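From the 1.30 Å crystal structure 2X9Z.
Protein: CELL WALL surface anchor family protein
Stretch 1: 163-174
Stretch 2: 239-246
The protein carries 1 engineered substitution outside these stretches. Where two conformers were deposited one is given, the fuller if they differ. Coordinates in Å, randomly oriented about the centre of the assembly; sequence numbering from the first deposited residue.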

# COMPACT_ATOMS: atom_id res chain seq x y z
N LYS A 163 -17.38 0.68 6.05
CA LYS A 163 -16.58 -0.37 6.68
C LYS A 163 -17.43 -1.60 6.98
O LYS A 163 -18.58 -1.47 7.41
CB LYS A 163 -15.95 0.16 7.96
CG LYS A 163 -14.84 -0.69 8.51
CD LYS A 163 -14.22 -0.03 9.72
CE LYS A 163 -12.97 -0.73 10.09
NZ LYS A 163 -13.33 -2.16 10.26
N THR A 164 -16.87 -2.77 6.74
CA THR A 164 -17.47 -4.03 7.18
C THR A 164 -16.45 -4.80 8.00
O THR A 164 -15.26 -4.51 7.95
CB THR A 164 -17.94 -4.91 6.01
OG1 THR A 164 -16.87 -5.09 5.08
CG2 THR A 164 -19.13 -4.29 5.28
N TRP A 165 -16.93 -5.80 8.75
CA TRP A 165 -16.06 -6.56 9.64
C TRP A 165 -16.32 -8.06 9.45
O TRP A 165 -17.47 -8.49 9.39
CB TRP A 165 -16.36 -6.20 11.09
CG TRP A 165 -16.20 -4.74 11.47
CD1 TRP A 165 -17.07 -3.71 11.21
CD2 TRP A 165 -15.12 -4.17 12.21
NE1 TRP A 165 -16.59 -2.54 11.76
CE2 TRP A 165 -15.40 -2.79 12.37
CE3 TRP A 165 -13.94 -4.69 12.77
CZ2 TRP A 165 -14.54 -1.93 13.07
CZ3 TRP A 165 -13.09 -3.83 13.45
CH2 TRP A 165 -13.40 -2.47 13.60
N VAL A 166 -15.24 -8.83 9.39
CA VAL A 166 -15.33 -10.29 9.30
C VAL A 166 -14.30 -10.94 10.22
O VAL A 166 -13.29 -10.32 10.57
CB VAL A 166 -15.12 -10.81 7.86
CG1 VAL A 166 -16.17 -10.22 6.93
CG2 VAL A 166 -13.71 -10.49 7.35
N ASP A 167 -14.56 -12.19 10.60
CA ASP A 167 -13.56 -12.91 11.38
C ASP A 167 -12.51 -13.51 10.44
O ASP A 167 -12.53 -13.24 9.23
CB ASP A 167 -14.19 -13.94 12.35
CG ASP A 167 -14.92 -15.06 11.64
OD1 ASP A 167 -14.62 -15.36 10.46
OD2 ASP A 167 -15.80 -15.68 12.30
N ALA A 168 -11.59 -14.29 10.98
CA ALA A 168 -10.49 -14.83 10.19
C ALA A 168 -10.96 -15.68 9.00
O ALA A 168 -10.24 -15.79 8.00
CB ALA A 168 -9.53 -15.64 11.08
N THR A 169 -12.15 -16.26 9.11
CA THR A 169 -12.68 -17.12 8.04
C THR A 169 -13.41 -16.32 6.97
O THR A 169 -13.78 -16.86 5.93
CB THR A 169 -13.66 -18.19 8.58
OG1 THR A 169 -14.90 -17.56 8.95
CG2 THR A 169 -13.07 -18.92 9.79
N GLY A 170 -13.62 -15.03 7.22
CA GLY A 170 -14.35 -14.18 6.29
C GLY A 170 -15.83 -14.05 6.60
O GLY A 170 -16.56 -13.42 5.83
N ALA A 171 -16.28 -14.64 7.70
CA ALA A 171 -17.68 -14.53 8.11
C ALA A 171 -17.93 -13.21 8.83
O ALA A 171 -17.14 -12.80 9.69
CB ALA A 171 -18.07 -15.70 9.00
N PRO A 172 -19.05 -12.54 8.50
CA PRO A 172 -19.39 -11.27 9.14
C PRO A 172 -19.46 -11.36 10.66
O PRO A 172 -19.95 -12.35 11.21
CB PRO A 172 -20.78 -10.97 8.58
CG PRO A 172 -20.76 -11.61 7.23
CD PRO A 172 -19.97 -12.88 7.40
N ILE A 173 -18.98 -10.31 11.33
CA ILE A 173 -19.09 -10.17 12.77
C ILE A 173 -19.43 -8.72 13.09
O ILE A 173 -19.27 -7.84 12.24
CB ILE A 173 -17.77 -10.55 13.48
CG1 ILE A 173 -16.61 -9.72 12.93
CG2 ILE A 173 -17.51 -12.05 13.37
CD1 ILE A 173 -15.27 -10.01 13.59
N PRO A 174 -19.90 -8.45 14.32
CA PRO A 174 -20.14 -7.05 14.72
C PRO A 174 -18.84 -6.25 14.75
O PRO A 174 -17.76 -6.83 14.84
CB PRO A 174 -20.71 -7.18 16.14
CG PRO A 174 -21.25 -8.57 16.21
CD PRO A 174 -20.31 -9.39 15.38
N ALA A 239 -14.36 1.73 0.30
CA ALA A 239 -14.83 0.65 1.17
C ALA A 239 -13.65 -0.11 1.76
O ALA A 239 -12.65 -0.37 1.08
CB ALA A 239 -15.75 -0.31 0.41
N VAL A 240 -13.78 -0.46 3.03
CA VAL A 240 -12.76 -1.22 3.73
C VAL A 240 -13.41 -2.39 4.47
O VAL A 240 -14.47 -2.23 5.07
CB VAL A 240 -12.00 -0.34 4.74
CG1 VAL A 240 -10.87 -1.12 5.41
CG2 VAL A 240 -11.44 0.90 4.05
N LYS A 241 -12.77 -3.55 4.41
CA LYS A 241 -13.23 -4.73 5.14
C LYS A 241 -12.16 -5.08 6.16
O LYS A 241 -11.01 -5.30 5.79
CB LYS A 241 -13.48 -5.89 4.18
CG LYS A 241 -13.98 -7.15 4.86
CD LYS A 241 -14.67 -8.09 3.88
CE LYS A 241 -13.69 -8.80 2.96
NZ LYS A 241 -14.37 -9.86 2.14
N ASN A 242 -12.52 -5.09 7.44
CA ASN A 242 -11.59 -5.43 8.50
C ASN A 242 -11.69 -6.90 8.87
O ASN A 242 -12.78 -7.37 9.21
CB ASN A 242 -11.86 -4.61 9.75
CG ASN A 242 -11.68 -3.13 9.51
OD1 ASN A 242 -10.79 -2.67 8.82
N TRP A 243 -10.56 -7.60 8.80
CA TRP A 243 -10.50 -9.03 9.09
C TRP A 243 -9.84 -9.24 10.45
O TRP A 243 -8.78 -8.69 10.71
CB TRP A 243 -9.64 -9.75 8.06
CG TRP A 243 -10.13 -9.77 6.65
CD1 TRP A 243 -10.16 -8.73 5.76
CD2 TRP A 243 -10.59 -10.93 5.92
NE1 TRP A 243 -10.62 -9.17 4.54
CE2 TRP A 243 -10.90 -10.51 4.61
CE3 TRP A 243 -10.77 -12.28 6.26
CZ2 TRP A 243 -11.39 -11.38 3.64
CZ3 TRP A 243 -11.26 -13.15 5.28
CH2 TRP A 243 -11.56 -12.70 3.99
N LYS A 244 -10.45 -10.07 11.30
CA LYS A 244 -9.86 -10.37 12.60
C LYS A 244 -8.74 -11.41 12.46
O LYS A 244 -8.89 -12.56 12.88
CB LYS A 244 -10.94 -10.86 13.57
CG LYS A 244 -10.54 -10.78 15.02
CD LYS A 244 -11.66 -11.31 15.91
CE LYS A 244 -11.33 -11.14 17.38
NZ LYS A 244 -12.52 -11.46 18.21
N ASP A 245 -7.62 -11.01 11.87
CA ASP A 245 -6.52 -11.93 11.58
C ASP A 245 -5.56 -12.13 12.76
O ASP A 245 -4.75 -13.05 12.74
CB ASP A 245 -5.71 -11.43 10.38
CG ASP A 245 -6.48 -11.50 9.07
OD1 ASP A 245 -7.36 -12.38 8.92
OD2 ASP A 245 -6.19 -10.67 8.19
N GLU A 246 -5.64 -11.27 13.77
CA GLU A 246 -4.78 -11.38 14.95
C GLU A 246 -3.29 -11.35 14.59
O GLU A 246 -2.49 -12.12 15.12
CB GLU A 246 -5.12 -12.63 15.77
CG GLU A 246 -6.56 -12.67 16.26
CD GLU A 246 -6.88 -11.56 17.25
OE1 GLU A 246 -5.94 -10.87 17.70
OE2 GLU A 246 -8.08 -11.38 17.57
O HOH W 1 -16.59 -3.05 3.16
O HOH W 2 -15.53 -12.17 3.53

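The two stretches run side by side, paired as parallel strands from Lys-163 with Val-240 to Val-166 with Trp-243. Four backbone hydrogen bonds join them. Thr-164 N donates to Val-240 O (3.0 Å), and Asn-242 N to Thr-164 O (2.8 Å). Val-166 N donates to Asn-242 O (2.9 Å), and Lys-244 N to Val-166 O (2.9 Å).

Asn-242 has the largest area covered by the other stretch. Its side chain is also covalently linked to it. Lys-163 NZ is bonded to Asn-242 CG, at 2.1 Å in the model, which is long for such a bond. The side-chain nitrogen of Asn-242 is not modelled. This is an isopeptide crosslink, so the strands are tied by a covalent bond as well as by backbone pairing. Lys-163 is extended through chi3 and turns at chi4 (m), which brings NZ to Asn-242 CG. Both residues are buried, on the same face of the sheet as Trp-165. Asn-242 CG lies over one face of the Trp-165 ring, and Trp-165 CE3 is 3.7 Å from Asn-242 CB.

Val-166 comes next in area. It is buried on the other face of the sheet, paired with Trp-243. Its CG2 sits over the five-membered ring of Trp-243, 3.8 Å from the centroid, in a CH-pi contact. A branched, apolar side chain suits this flat surface.

The Trp-243 ring also reaches the type I turn from Asp-167 to Gly-170. Gly-170 CA is 3.4 Å from Trp-243 CZ3. A CB there would be tight against the ring, and the backbone angles of Gly-170 themselves call for glycine. Asp-167 OD1 braces the turn, accepting hydrogen bonds from Thr-169 N (3.0 Å) and Thr-169 OG1 (2.7 Å).

Water 2 bridges Gly-170 O (2.8 Å) and Lys-241 NZ (2.9 Å), giving the lysine's charged end a polar partner.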